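Local atomic coordinates of polyprenyl synthetase (Nonlabens dokdonensis, PDB entry 6KD7), a protein that probably makes geranylgeranyl pyrophosphate by prenyl transfer, as a magnesium-dependent member of the FPP/GGPP synthase family. Residues 9-14 / 42-47; 68-73 / 112-117; 130-135 / 176-181; 195-200 / 317-322. All blocks are in the same frame, centred on the assembly; numbering follows the deposited sequence.

Overall arrangement
All four contacts join helices of one predominantly helical chain and follow one another in series. Contacts 1 and 2, centres 13 Å apart, are bridged by the successive helices 42-54 and 58-82. Contacts 2 and 3 have centres about 12 Å apart and meet where Tyr-115 and Phe-71 pack on Phe-133 of helix 123-150; both border the second subunit. Helix 158-183 carries contact 3 towards helix 188-215 of contact 4, centres about 17 Å apart. Contact 4 also meets contact 1 through Phe-318 against Leu-42 and Leu-46, whereas contacts 2 and 4 stay about 11 Å apart at their nearest atoms. Contacts 1 and 2 reach the pyrophosphate, and contacts 3 and 4 join the helices beside them.

Contact 1: 9-14 / 42-47; sequences TTFLEE and LRPLLT. With PPV (pyrophosphate), chain B.
A proline lies over the face of an aromatic ring here: CG of Pro-44 sits 4.2 Å from the centroid of the Phe-11 ring, 28° off its normal, a CH-pi contact between two helices. The neighbouring CB of Pro-44 comes to 3.4 Å from CE1 of Phe-11, and the two side chains cross at about a right angle. Phe-11 carries CG anti to its backbone N (chi1 176°), which sends the ring across to the proline, while its CB meets CD2 of Leu-45. Cut back to an alanine, Phe-11 would probably leave the Pro-44 ring without its aromatic partner and open a gap between helices 4-18 and 42-54. One residue before the proline, Arg-43 extends to the pyrophosphate: NH1 and NH2 both donate to O21, at 2.6 and 2.8 Å, so a single oxygen is gripped by both ends of the guanidinium edge. Helix 42-54 thus joins N-terminal helix packing to the pyrophosphate pocket of the alpha-helical terpenoid synthase fold.

Contact 2: 68-73 / 112-117; sequences VEVFHN and IMAYRL. With PPV (pyrophosphate), chain B.
This is close apolar helix packing inside the helical core, between helix 58-82, whose His-72 lies at the pyrophosphate, and helix 100-116, which borders the second subunit. Val-70 meets Ala-114 where the backbones are nearest, their CA atoms 5.6 Å apart, a closeness that the small alanine allows. The two branches of Val-70 divide the work: CG1, anti to the backbone N (chi1 171°), rests 4.1 Å from CB of Ala-114, and CG2 touches CD1 of Leu-117 at 4.2 Å, those side chains crossing at about a right angle. Within 68-73, Asn-73 ND2 donates to the carbonyl O of Glu-69 at 2.8 Å, while Asn-73 N reaches that oxygen from the opposite face. His-72 turns its ring edge to the pyrophosphate, NE2 making weak hydrogen bonds to O32 (3.2 Å) and to the bridging OPP. Tyr-115 stacks on Tyr-115 of the second subunit, placing the packing between ligand pocket and subunit interface of a polyprenyl synthetase.

Contact 3: 130-135 / 176-181; sequences NKVFSR and ALQMGA
Val-132 holds CG1 between its backbone N and carbonyl carbon (chi1 64°), which turns CG2 anti to the N, and both methyls are thereby presented to helix 158-183. Gln-178 answers with CG anti to its own N (chi1 178°) and an extended chain, the end of which lies against CG2 of Val-132. From the next residue, CG of Met-179 meets CG1 of Val-132 at 4.1 Å. One branched side chain is thus received by two consecutive residues, a methyl to each, and both pairs approach at a slant. The nearest backbone approach is between Val-132 and Met-179, whose CA atoms are 7.8 Å apart.

The two partners are the long helices 123-150 and 158-183, which follow each other in the chain and belong to the mainly helical bundle of the polyprenyl synthetase family. The touching residues are buried, and the meeting is by van der Waals packing. Met-179 also packs on Val-68 and Ala-64 of helix 58-82 and on Phe-118, and Gln-178 also touches Tyr-195 of helix 188-215. On helix 123-150, Phe-133 is set edge-to-face with Phe-118, while Lys-131 packs on Glu-119 of the second subunit, and Ser-134 and Arg-135 on Arg-116 of that subunit.

Contact 4: 195-200 / 317-322; sequences YDYGIN and DFSLQL
Tyr-197 reaches across to Ser-319 through its phenol: OH donates to Ser-319 OG at 2.7 Å, with OG close to the plane of the ring and beyond its edge. The tyrosine has CG anti to the backbone N (chi1 159°), and this swing carries the hydroxyl over to the second helix, although the backbone itself stays far off. Ser-319 places OG anti to its carbonyl carbon, beside its own N (chi1 -62°); there OG also bonds to Leu-315 O, one turn earlier. The pair links helix 188-215 to the C-terminal helix 309-322 of the prenyl synthase fold, and segments 195-200 and 317-322 lie 117 residues apart in sequence. Phe-318, its CG likewise anti to the N, turns its ring edge to the phenol, CD1 lying 4.0 Å from OH of Tyr-197. Replacing Tyr-197 by a phenylalanine would probably leave the buried Ser-319 hydroxyl without its donor from helix 188-215. The Tyr-197 side chain also packs on Leu-177 and Ile-302, and Phe-318 on Met-49 of helix 42-54.

Contact 1: 9-14 / 42-47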
loop_
_atom_site.group_PDB
_atom_site.type_symbol
_atom_site.label_atom_id
_atom_site.label_comp_id
_atom_site.label_asym_id
_atom_site.label_seq_id
_atom_site.Cartn_x
_atom_site.Cartn_y
_atom_site.Cartn_z
ATOM N N THR A 9 3.157 -44.724 16.210
ATOM C CA THR A 9 2.366 -44.581 17.450
ATOM C C THR A 9 3.335 -44.277 18.596
ATOM O O THR A 9 3.051 -43.353 19.390
ATOM C CB THR A 9 1.455 -45.811 17.652
ATOM O OG1 THR A 9 0.501 -45.855 16.588
ATOM C CG2 THR A 9 0.710 -45.783 18.967
ATOM N N THR A 10 4.412 -45.053 18.709
ATOM C CA THR A 10 5.481 -44.852 19.722
ATOM C C THR A 10 6.081 -43.447 19.513
ATOM O O THR A 10 6.260 -42.717 20.495
ATOM C CB THR A 10 6.620 -45.863 19.560
ATOM O OG1 THR A 10 6.080 -47.156 19.287
ATOM C CG2 THR A 10 7.562 -45.883 20.748
ATOM N N PHE A 11 6.373 -43.093 18.261
ATOM C CA PHE A 11 7.010 -41.796 17.917
ATOM C C PHE A 11 6.158 -40.641 18.437
ATOM O O PHE A 11 6.749 -39.797 19.145
ATOM C CB PHE A 11 7.258 -41.649 16.432
ATOM C CG PHE A 11 7.821 -40.299 16.096
ATOM C CD1 PHE A 11 9.157 -40.019 16.327
ATOM C CD2 PHE A 11 7.012 -39.313 15.561
ATOM C CE1 PHE A 11 9.667 -38.763 16.038
ATOM C CE2 PHE A 11 7.529 -38.062 15.275
ATOM C CZ PHE A 11 8.851 -37.786 15.517
ATOM N N LEU A 12 4.835 -40.666 18.240
ATOM C CA LEU A 12 3.949 -39.527 18.612
ATOM C C LEU A 12 3.811 -39.462 20.119
ATOM O O LEU A 12 3.751 -38.341 20.656
ATOM C CB LEU A 12 2.606 -39.630 17.890
ATOM C CG LEU A 12 2.703 -39.467 16.366
ATOM C CD1 LEU A 12 1.330 -39.613 15.705
ATOM C CD2 LEU A 12 3.345 -38.129 15.960
ATOM N N GLU A 13 3.902 -40.595 20.796
ATOM C CA GLU A 13 3.923 -40.612 22.281
ATOM C C GLU A 13 5.213 -39.946 22.777
ATOM O O GLU A 13 5.137 -39.111 23.691
ATOM C CB GLU A 13 3.825 -42.044 22.809
ATOM C CG GLU A 13 2.394 -42.564 22.872
ATOM C CD GLU A 13 2.276 -44.080 22.793
ATOM O OE1 GLU A 13 3.298 -44.763 23.001
ATOM O OE2 GLU A 13 1.172 -44.575 22.489
ATOM N N GLU A 14 6.353 -40.352 22.229
ATOM C CA GLU A 14 7.689 -39.890 22.679
ATOM C C GLU A 14 7.872 -38.395 22.315
ATOM O O GLU A 14 8.364 -37.640 23.184
ATOM C CB GLU A 14 8.716 -40.865 22.112
ATOM C CG GLU A 14 8.653 -42.229 22.787
ATOM C CD GLU A 14 8.766 -42.142 24.301
ATOM O OE1 GLU A 14 7.838 -42.575 24.955
ATOM O OE2 GLU A 14 9.752 -41.567 24.815
ATOM N N LEU A 42 7.475 -39.479 7.745
ATOM C CA LEU A 42 8.437 -40.329 7.012
ATOM C C LEU A 42 9.831 -40.164 7.617
ATOM O O LEU A 42 10.531 -41.180 7.812
ATOM C CB LEU A 42 8.424 -39.903 5.540
ATOM C CG LEU A 42 9.622 -40.285 4.664
ATOM C CD1 LEU A 42 9.467 -41.717 4.175
ATOM C CD2 LEU A 42 9.792 -39.350 3.448
ATOM N N ARG A 43 10.307 -38.936 7.800
ATOM C CA ARG A 43 11.758 -38.734 8.075
ATOM C C ARG A 43 12.135 -39.337 9.424
ATOM O O ARG A 43 13.010 -40.177 9.514
ATOM C CB ARG A 43 12.082 -37.254 7.893
ATOM C CG ARG A 43 12.067 -36.835 6.428
ATOM C CD ARG A 43 12.137 -35.329 6.339
ATOM N NE ARG A 43 12.020 -34.940 4.955
ATOM C CZ ARG A 43 10.874 -34.940 4.348
ATOM N NH1 ARG A 43 10.793 -34.574 3.102
ATOM N NH2 ARG A 43 9.781 -35.280 4.993
ATOM N N PRO A 44 11.459 -39.012 10.533
ATOM C CA PRO A 44 11.818 -39.617 11.805
ATOM C C PRO A 44 11.716 -41.154 11.778
ATOM O O PRO A 44 12.522 -41.779 12.373
ATOM C CB PRO A 44 10.838 -38.992 12.801
ATOM C CG PRO A 44 9.766 -38.360 11.958
ATOM C CD PRO A 44 10.408 -38.027 10.635
ATOM N N LEU A 45 10.736 -41.706 11.070
ATOM C CA LEU A 45 10.510 -43.169 11.009
ATOM C C LEU A 45 11.642 -43.816 10.243
ATOM O O LEU A 45 11.936 -44.920 10.574
ATOM C CB LEU A 45 9.153 -43.509 10.380
ATOM C CG LEU A 45 7.945 -42.965 11.145
ATOM C CD1 LEU A 45 6.661 -43.546 10.623
ATOM C CD2 LEU A 45 8.050 -43.214 12.633
ATOM N N LEU A 46 12.291 -43.152 9.302
ATOM C CA LEU A 46 13.492 -43.726 8.646
ATOM C C LEU A 46 14.594 -43.971 9.707
ATOM O O LEU A 46 15.289 -45.007 9.600
ATOM C CB LEU A 46 13.993 -42.804 7.534
ATOM C CG LEU A 46 13.119 -42.733 6.279
ATOM C CD1 LEU A 46 13.584 -41.622 5.349
ATOM C CD2 LEU A 46 13.092 -44.050 5.539
ATOM N N THR A 47 14.756 -43.052 10.664
ATOM C CA THR A 47 15.771 -43.104 11.739
ATOM C C THR A 47 15.493 -44.369 12.576
ATOM O O THR A 47 16.441 -45.199 12.701
ATOM C CB THR A 47 15.804 -41.787 12.533
ATOM O OG1 THR A 47 16.238 -40.742 11.649
ATOM C CG2 THR A 47 16.740 -41.886 13.717
HETATM O O11 PPV B . 6.175 -33.625 1.918
HETATM P P1 PPV B . 6.744 -34.449 3.020
HETATM O O21 PPV B . 8.187 -34.711 2.817
HETATM O O31 PPV B . 5.971 -35.707 3.228
HETATM O OPP PPV B . 6.656 -33.571 4.409
HETATM P P2 PPV B . 5.553 -33.185 5.548
HETATM O O12 PPV B . 4.682 -32.138 4.959
HETATM O O22 PPV B . 4.791 -34.446 5.829
HETATM O O32 PPV B . 6.272 -32.695 6.756
#

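Contact 2: 68-73 / 112-117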
loop_
_atom_site.group_PDB
_atom_site.type_symbol
_atom_site.label_atom_id
_atom_site.label_comp_id
_atom_site.label_asym_id
_atom_site.label_seq_id
_atom_site.Cartn_x
_atom_site.Cartn_y
_atom_site.Cartn_z
ATOM N N VAL A 68 15.305 -35.041 14.032
ATOM C CA VAL A 68 15.073 -35.017 12.579
ATOM C C VAL A 68 13.736 -34.304 12.290
ATOM O O VAL A 68 13.708 -33.461 11.404
ATOM C CB VAL A 68 15.135 -36.433 12.017
ATOM C CG1 VAL A 68 14.443 -36.557 10.680
ATOM C CG2 VAL A 68 16.570 -36.861 11.892
ATOM N N GLU A 69 12.677 -34.659 12.992
ATOM C CA GLU A 69 11.331 -34.112 12.761
ATOM C C GLU A 69 11.340 -32.637 13.179
ATOM O O GLU A 69 10.677 -31.837 12.502
ATOM C CB GLU A 69 10.279 -34.908 13.537
ATOM C CG GLU A 69 8.837 -34.384 13.413
ATOM C CD GLU A 69 8.208 -34.646 12.049
ATOM O OE1 GLU A 69 8.890 -35.152 11.128
ATOM O OE2 GLU A 69 7.032 -34.337 11.922
ATOM N N VAL A 70 11.977 -32.304 14.297
ATOM C CA VAL A 70 11.998 -30.893 14.747
ATOM C C VAL A 70 12.745 -30.083 13.690
ATOM O O VAL A 70 12.227 -29.040 13.273
ATOM C CB VAL A 70 12.588 -30.758 16.137
ATOM C CG1 VAL A 70 12.818 -29.310 16.507
ATOM C CG2 VAL A 70 11.654 -31.414 17.146
ATOM N N PHE A 71 13.834 -30.629 13.170
ATOM C CA PHE A 71 14.649 -29.961 12.144
ATOM C C PHE A 71 13.786 -29.730 10.920
ATOM O O PHE A 71 13.727 -28.586 10.438
ATOM C CB PHE A 71 15.908 -30.741 11.753
ATOM C CG PHE A 71 16.607 -30.117 10.589
ATOM C CD1 PHE A 71 17.336 -28.951 10.748
ATOM C CD2 PHE A 71 16.467 -30.628 9.331
ATOM C CE1 PHE A 71 17.921 -28.323 9.656
ATOM C CE2 PHE A 71 17.050 -30.004 8.237
ATOM C CZ PHE A 71 17.773 -28.853 8.403
ATOM N N HIS A 72 13.200 -30.792 10.386
ATOM C CA HIS A 72 12.383 -30.707 9.149
ATOM C C HIS A 72 11.296 -29.614 9.303
ATOM O O HIS A 72 11.163 -28.808 8.382
ATOM C CB HIS A 72 11.743 -32.039 8.833
ATOM C CG HIS A 72 10.920 -32.016 7.599
ATOM N ND1 HIS A 72 11.465 -31.676 6.360
ATOM C CD2 HIS A 72 9.618 -32.323 7.408
ATOM C CE1 HIS A 72 10.526 -31.765 5.458
ATOM N NE2 HIS A 72 9.390 -32.181 6.077
ATOM N N ASN A 73 10.626 -29.572 10.446
ATOM C CA ASN A 73 9.535 -28.620 10.719
ATOM C C ASN A 73 10.118 -27.216 10.837
ATOM O O ASN A 73 9.446 -26.301 10.370
ATOM C CB ASN A 73 8.689 -29.031 11.916
ATOM C CG ASN A 73 7.704 -30.103 11.506
ATOM O OD1 ASN A 73 6.703 -29.778 10.887
ATOM N ND2 ASN A 73 8.076 -31.368 11.673
ATOM N N ILE A 112 17.635 -25.082 17.342
ATOM C CA ILE A 112 18.486 -25.229 18.548
ATOM C C ILE A 112 17.938 -26.408 19.371
ATOM O O ILE A 112 18.738 -27.199 19.868
ATOM C CB ILE A 112 18.527 -23.908 19.340
ATOM C CG1 ILE A 112 19.164 -22.759 18.540
ATOM C CG2 ILE A 112 19.258 -24.096 20.645
ATOM C CD1 ILE A 112 18.760 -21.357 19.101
ATOM N N MET A 113 16.621 -26.524 19.508
ATOM C CA MET A 113 15.981 -27.636 20.254
ATOM C C MET A 113 16.345 -28.972 19.592
ATOM O O MET A 113 16.562 -29.982 20.322
ATOM C CB MET A 113 14.465 -27.444 20.267
ATOM C CG MET A 113 14.040 -26.260 21.091
ATOM S SD MET A 113 12.294 -25.829 20.773
ATOM C CE MET A 113 11.473 -27.105 21.715
ATOM N N ALA A 114 16.430 -28.997 18.266
ATOM C CA ALA A 114 16.823 -30.209 17.546
ATOM C C ALA A 114 18.216 -30.616 18.033
ATOM O O ALA A 114 18.419 -31.793 18.368
ATOM C CB ALA A 114 16.812 -29.988 16.064
ATOM N N TYR A 115 19.174 -29.687 17.992
ATOM C CA TYR A 115 20.573 -29.979 18.398
ATOM C C TYR A 115 20.556 -30.545 19.817
ATOM O O TYR A 115 21.276 -31.479 20.072
ATOM C CB TYR A 115 21.458 -28.742 18.315
ATOM C CG TYR A 115 22.008 -28.462 16.950
ATOM C CD1 TYR A 115 23.121 -29.141 16.508
ATOM C CD2 TYR A 115 21.499 -27.457 16.141
ATOM C CE1 TYR A 115 23.668 -28.915 15.261
ATOM C CE2 TYR A 115 22.057 -27.195 14.898
ATOM C CZ TYR A 115 23.160 -27.914 14.465
ATOM O OH TYR A 115 23.774 -27.730 13.273
ATOM N N ARG A 116 19.751 -29.971 20.692
ATOM C CA ARG A 116 19.732 -30.380 22.114
ATOM C C ARG A 116 19.253 -31.822 22.299
ATOM O O ARG A 116 19.562 -32.391 23.326
ATOM C CB ARG A 116 18.915 -29.383 22.925
ATOM C CG ARG A 116 19.345 -27.948 22.689
ATOM C CD ARG A 116 19.464 -27.213 23.988
ATOM N NE ARG A 116 18.251 -27.173 24.773
ATOM C CZ ARG A 116 18.257 -27.005 26.079
ATOM N NH1 ARG A 116 17.127 -26.953 26.750
ATOM N NH2 ARG A 116 19.403 -26.896 26.713
ATOM N N LEU A 117 18.478 -32.345 21.359
ATOM C CA LEU A 117 17.914 -33.703 21.480
ATOM C C LEU A 117 19.029 -34.752 21.291
ATOM O O LEU A 117 18.757 -35.926 21.553
ATOM C CB LEU A 117 16.741 -33.848 20.485
ATOM C CG LEU A 117 15.414 -33.253 20.994
ATOM C CD1 LEU A 117 14.516 -32.838 19.849
ATOM C CD2 LEU A 117 14.659 -34.215 21.901
HETATM O O11 PPV B . 6.175 -33.625 1.918
HETATM P P1 PPV B . 6.744 -34.449 3.020
HETATM O O21 PPV B . 8.187 -34.711 2.817
HETATM O O31 PPV B . 5.971 -35.707 3.228
HETATM O OPP PPV B . 6.656 -33.571 4.409
HETATM P P2 PPV B . 5.553 -33.185 5.548
HETATM O O12 PPV B . 4.682 -32.138 4.959
HETATM O O22 PPV B . 4.791 -34.446 5.829
HETATM O O32 PPV B . 6.272 -32.695 6.756
#

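Contact 3: 130-135 / 176-181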
loop_
_atom_site.group_PDB
_atom_site.type_symbol
_atom_site.label_atom_id
_atom_site.label_comp_id
_atom_site.label_asym_id
_atom_site.label_seq_id
_atom_site.Cartn_x
_atom_site.Cartn_y
_atom_site.Cartn_z
ATOM N N ASN A 130 25.963 -34.996 15.431
ATOM C CA ASN A 130 26.085 -33.527 15.232
ATOM C C ASN A 130 26.726 -33.291 13.885
ATOM O O ASN A 130 26.243 -32.474 13.097
ATOM C CB ASN A 130 26.870 -32.802 16.312
ATOM C CG ASN A 130 25.970 -32.459 17.450
ATOM O OD1 ASN A 130 25.785 -33.279 18.360
ATOM N ND2 ASN A 130 25.427 -31.249 17.430
ATOM N N LYS A 131 27.787 -34.030 13.591
ATOM C CA LYS A 131 28.537 -33.811 12.332
ATOM C C LYS A 131 27.695 -34.077 11.078
ATOM O O LYS A 131 27.674 -33.214 10.228
ATOM C CB LYS A 131 29.784 -34.693 12.334
ATOM C CG LYS A 131 30.833 -34.320 11.304
ATOM C CD LYS A 131 32.209 -34.713 11.742
ATOM C CE LYS A 131 33.276 -34.346 10.740
ATOM N NZ LYS A 131 32.901 -34.763 9.374
ATOM N N VAL A 132 26.955 -35.180 11.005
ATOM C CA VAL A 132 26.210 -35.457 9.746
ATOM C C VAL A 132 24.968 -34.531 9.716
ATOM O O VAL A 132 24.603 -34.060 8.611
ATOM C CB VAL A 132 25.838 -36.944 9.568
ATOM C CG1 VAL A 132 24.886 -37.407 10.652
ATOM C CG2 VAL A 132 25.258 -37.173 8.178
ATOM N N PHE A 133 24.416 -34.205 10.877
ATOM C CA PHE A 133 23.221 -33.342 11.025
ATOM C C PHE A 133 23.535 -31.926 10.498
ATOM O O PHE A 133 22.808 -31.439 9.616
ATOM C CB PHE A 133 22.764 -33.286 12.476
ATOM C CG PHE A 133 21.552 -32.431 12.718
ATOM C CD1 PHE A 133 20.287 -32.844 12.310
ATOM C CD2 PHE A 133 21.673 -31.220 13.381
ATOM C CE1 PHE A 133 19.173 -32.070 12.594
ATOM C CE2 PHE A 133 20.572 -30.403 13.582
ATOM C CZ PHE A 133 19.322 -30.853 13.217
ATOM N N SER A 134 24.625 -31.336 10.983
ATOM C CA SER A 134 25.092 -29.979 10.615
ATOM C C SER A 134 25.450 -29.931 9.142
ATOM O O SER A 134 25.094 -28.983 8.476
ATOM C CB SER A 134 26.234 -29.527 11.486
ATOM O OG SER A 134 25.788 -29.327 12.822
ATOM N N ARG A 135 26.128 -30.925 8.613
ATOM C CA ARG A 135 26.494 -30.908 7.186
ATOM C C ARG A 135 25.192 -30.928 6.369
ATOM O O ARG A 135 25.119 -30.240 5.338
ATOM C CB ARG A 135 27.374 -32.113 6.853
ATOM C CG ARG A 135 27.785 -32.185 5.385
ATOM C CD ARG A 135 28.895 -33.204 5.067
ATOM N NE ARG A 135 28.572 -34.606 5.369
ATOM C CZ ARG A 135 28.983 -35.306 6.447
ATOM N NH1 ARG A 135 29.750 -34.776 7.388
ATOM N NH2 ARG A 135 28.606 -36.561 6.581
ATOM N N ALA A 176 18.724 -38.915 7.966
ATOM C CA ALA A 176 17.815 -39.579 8.923
ATOM C C ALA A 176 18.201 -41.075 9.034
ATOM O O ALA A 176 18.233 -41.580 10.157
ATOM C CB ALA A 176 16.372 -39.425 8.496
ATOM N N LEU A 177 18.452 -41.748 7.914
ATOM C CA LEU A 177 18.837 -43.185 7.897
ATOM C C LEU A 177 20.227 -43.343 8.546
ATOM O O LEU A 177 20.347 -44.137 9.513
ATOM C CB LEU A 177 18.817 -43.694 6.455
ATOM C CG LEU A 177 17.418 -43.837 5.860
ATOM C CD1 LEU A 177 17.495 -43.900 4.365
ATOM C CD2 LEU A 177 16.703 -45.060 6.398
ATOM N N GLN A 178 21.196 -42.526 8.116
ATOM C CA GLN A 178 22.565 -42.546 8.652
ATOM C C GLN A 178 22.531 -42.367 10.162
ATOM O O GLN A 178 23.315 -43.093 10.822
ATOM C CB GLN A 178 23.488 -41.613 7.888
ATOM C CG GLN A 178 24.865 -41.619 8.492
ATOM C CD GLN A 178 25.881 -40.898 7.659
ATOM O OE1 GLN A 178 27.043 -40.895 8.048
ATOM N NE2 GLN A 178 25.494 -40.280 6.555
ATOM N N MET A 179 21.634 -41.553 10.724
ATOM C CA MET A 179 21.636 -41.310 12.187
ATOM C C MET A 179 21.226 -42.598 12.924
ATOM O O MET A 179 21.619 -42.772 14.124
ATOM C CB MET A 179 20.704 -40.152 12.608
ATOM C CG MET A 179 21.273 -38.785 12.135
ATOM S SD MET A 179 20.153 -37.369 12.240
ATOM C CE MET A 179 19.685 -37.392 13.947
ATOM N N GLY A 180 20.333 -43.392 12.341
ATOM C CA GLY A 180 19.880 -44.631 13.017
ATOM C C GLY A 180 21.016 -45.631 13.049
ATOM O O GLY A 180 21.256 -46.215 14.095
ATOM N N ALA A 181 21.744 -45.708 11.944
ATOM C CA ALA A 181 22.947 -46.529 11.766
ATOM C C ALA A 181 24.013 -46.098 12.797
ATOM O O ALA A 181 24.603 -46.968 13.463
ATOM C CB ALA A 181 23.398 -46.435 10.334
#

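Contact 4: 195-200 / 317-322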
loop_
_atom_site.group_PDB
_atom_site.type_symbol
_atom_site.label_atom_id
_atom_site.label_comp_id
_atom_site.label_asym_id
_atom_site.label_seq_id
_atom_site.Cartn_x
_atom_site.Cartn_y
_atom_site.Cartn_z
ATOM N N TYR A 195 23.038 -44.134 3.810
ATOM C CA TYR A 195 22.911 -42.729 3.361
ATOM C C TYR A 195 22.581 -42.704 1.879
ATOM O O TYR A 195 21.604 -42.059 1.497
ATOM C CB TYR A 195 24.174 -41.909 3.613
ATOM C CG TYR A 195 24.097 -40.456 3.217
ATOM C CD1 TYR A 195 23.647 -39.491 4.104
ATOM C CD2 TYR A 195 24.543 -40.036 1.984
ATOM C CE1 TYR A 195 23.632 -38.141 3.772
ATOM C CE2 TYR A 195 24.523 -38.696 1.632
ATOM C CZ TYR A 195 24.025 -37.748 2.512
ATOM O OH TYR A 195 24.009 -36.425 2.164
ATOM N N ASP A 196 23.370 -43.399 1.086
ATOM C CA ASP A 196 23.219 -43.460 -0.386
ATOM C C ASP A 196 21.826 -43.967 -0.774
ATOM O O ASP A 196 21.262 -43.464 -1.771
ATOM C CB ASP A 196 24.292 -44.354 -0.998
ATOM C CG ASP A 196 25.688 -43.762 -0.950
ATOM O OD1 ASP A 196 25.838 -42.579 -0.525
ATOM O OD2 ASP A 196 26.624 -44.479 -1.370
ATOM N N TYR A 197 21.338 -45.002 -0.099
ATOM C CA TYR A 197 19.963 -45.485 -0.308
ATOM C C TYR A 197 19.027 -44.269 -0.160
ATOM O O TYR A 197 18.163 -44.066 -1.031
ATOM C CB TYR A 197 19.617 -46.592 0.696
ATOM C CG TYR A 197 18.149 -46.810 0.922
ATOM C CD1 TYR A 197 17.298 -47.149 -0.115
ATOM C CD2 TYR A 197 17.615 -46.683 2.179
ATOM C CE1 TYR A 197 15.942 -47.377 0.101
ATOM C CE2 TYR A 197 16.264 -46.857 2.398
ATOM C CZ TYR A 197 15.424 -47.180 1.350
ATOM O OH TYR A 197 14.096 -47.320 1.600
ATOM N N GLY A 198 19.121 -43.581 0.975
ATOM C CA GLY A 198 18.314 -42.376 1.293
ATOM C C GLY A 198 18.419 -41.326 0.168
ATOM O O GLY A 198 17.401 -40.820 -0.240
ATOM N N ILE A 199 19.589 -41.093 -0.391
ATOM C CA ILE A 199 19.730 -40.144 -1.514
ATOM C C ILE A 199 18.862 -40.621 -2.678
ATOM O O ILE A 199 18.099 -39.809 -3.193
ATOM C CB ILE A 199 21.193 -39.926 -1.890
ATOM C CG1 ILE A 199 21.965 -39.250 -0.758
ATOM C CG2 ILE A 199 21.326 -39.128 -3.181
ATOM C CD1 ILE A 199 21.463 -37.875 -0.361
ATOM N N ASN A 200 18.967 -41.876 -3.086
ATOM C CA ASN A 200 18.246 -42.356 -4.295
ATOM C C ASN A 200 16.751 -42.358 -3.958
ATOM O O ASN A 200 15.931 -41.941 -4.770
ATOM C CB ASN A 200 18.762 -43.726 -4.748
ATOM C CG ASN A 200 20.099 -43.660 -5.459
ATOM O OD1 ASN A 200 21.061 -44.415 -5.169
ATOM N ND2 ASN A 200 20.142 -42.792 -6.443
ATOM N N ASP A 317 9.650 -53.081 0.231
ATOM C CA ASP A 317 8.192 -52.854 0.215
ATOM C C ASP A 317 7.904 -51.418 0.620
ATOM O O ASP A 317 6.955 -50.846 0.089
ATOM C CB ASP A 317 7.439 -53.774 1.183
ATOM C CG ASP A 317 7.376 -55.214 0.670
ATOM O OD1 ASP A 317 7.722 -55.425 -0.556
ATOM O OD2 ASP A 317 7.014 -56.128 1.496
ATOM N N PHE A 318 8.591 -50.901 1.628
ATOM C CA PHE A 318 8.343 -49.520 2.108
ATOM C C PHE A 318 8.668 -48.528 0.970
ATOM O O PHE A 318 7.886 -47.644 0.712
ATOM C CB PHE A 318 9.126 -49.256 3.380
ATOM C CG PHE A 318 9.300 -47.797 3.678
ATOM C CD1 PHE A 318 10.351 -47.096 3.125
ATOM C CD2 PHE A 318 8.428 -47.146 4.528
ATOM C CE1 PHE A 318 10.528 -45.763 3.424
ATOM C CE2 PHE A 318 8.585 -45.800 4.785
ATOM C CZ PHE A 318 9.635 -45.119 4.234
ATOM N N SER A 319 9.749 -48.767 0.252
ATOM C CA SER A 319 10.235 -47.944 -0.864
ATOM C C SER A 319 9.198 -47.980 -1.984
ATOM O O SER A 319 8.895 -46.921 -2.550
ATOM C CB SER A 319 11.578 -48.405 -1.347
ATOM O OG SER A 319 12.540 -48.285 -0.319
ATOM N N LEU A 320 8.694 -49.160 -2.320
ATOM C CA LEU A 320 7.676 -49.276 -3.387
ATOM C C LEU A 320 6.372 -48.606 -2.907
ATOM O O LEU A 320 5.892 -47.775 -3.629
ATOM C CB LEU A 320 7.524 -50.740 -3.794
ATOM C CG LEU A 320 8.753 -51.375 -4.463
ATOM C CD1 LEU A 320 8.585 -52.885 -4.571
ATOM C CD2 LEU A 320 9.032 -50.792 -5.829
ATOM N N GLN A 321 5.948 -48.826 -1.675
ATOM C CA GLN A 321 4.703 -48.176 -1.209
ATOM C C GLN A 321 4.854 -46.647 -1.256
ATOM O O GLN A 321 3.901 -45.994 -1.657
ATOM C CB GLN A 321 4.385 -48.651 0.205
ATOM C CG GLN A 321 3.108 -48.057 0.770
ATOM C CD GLN A 321 3.037 -48.139 2.275
ATOM O OE1 GLN A 321 3.080 -49.216 2.862
ATOM N NE2 GLN A 321 2.921 -46.986 2.917
ATOM N N LEU A 322 6.025 -46.115 -0.902
ATOM C CA LEU A 322 6.256 -44.647 -0.809
ATOM C C LEU A 322 6.054 -44.048 -2.201
ATOM O O LEU A 322 5.446 -42.988 -2.287
ATOM C CB LEU A 322 7.678 -44.357 -0.315
ATOM C CG LEU A 322 8.015 -42.881 -0.091
ATOM C CD1 LEU A 322 7.201 -42.289 1.050
ATOM C CD2 LEU A 322 9.502 -42.700 0.161
#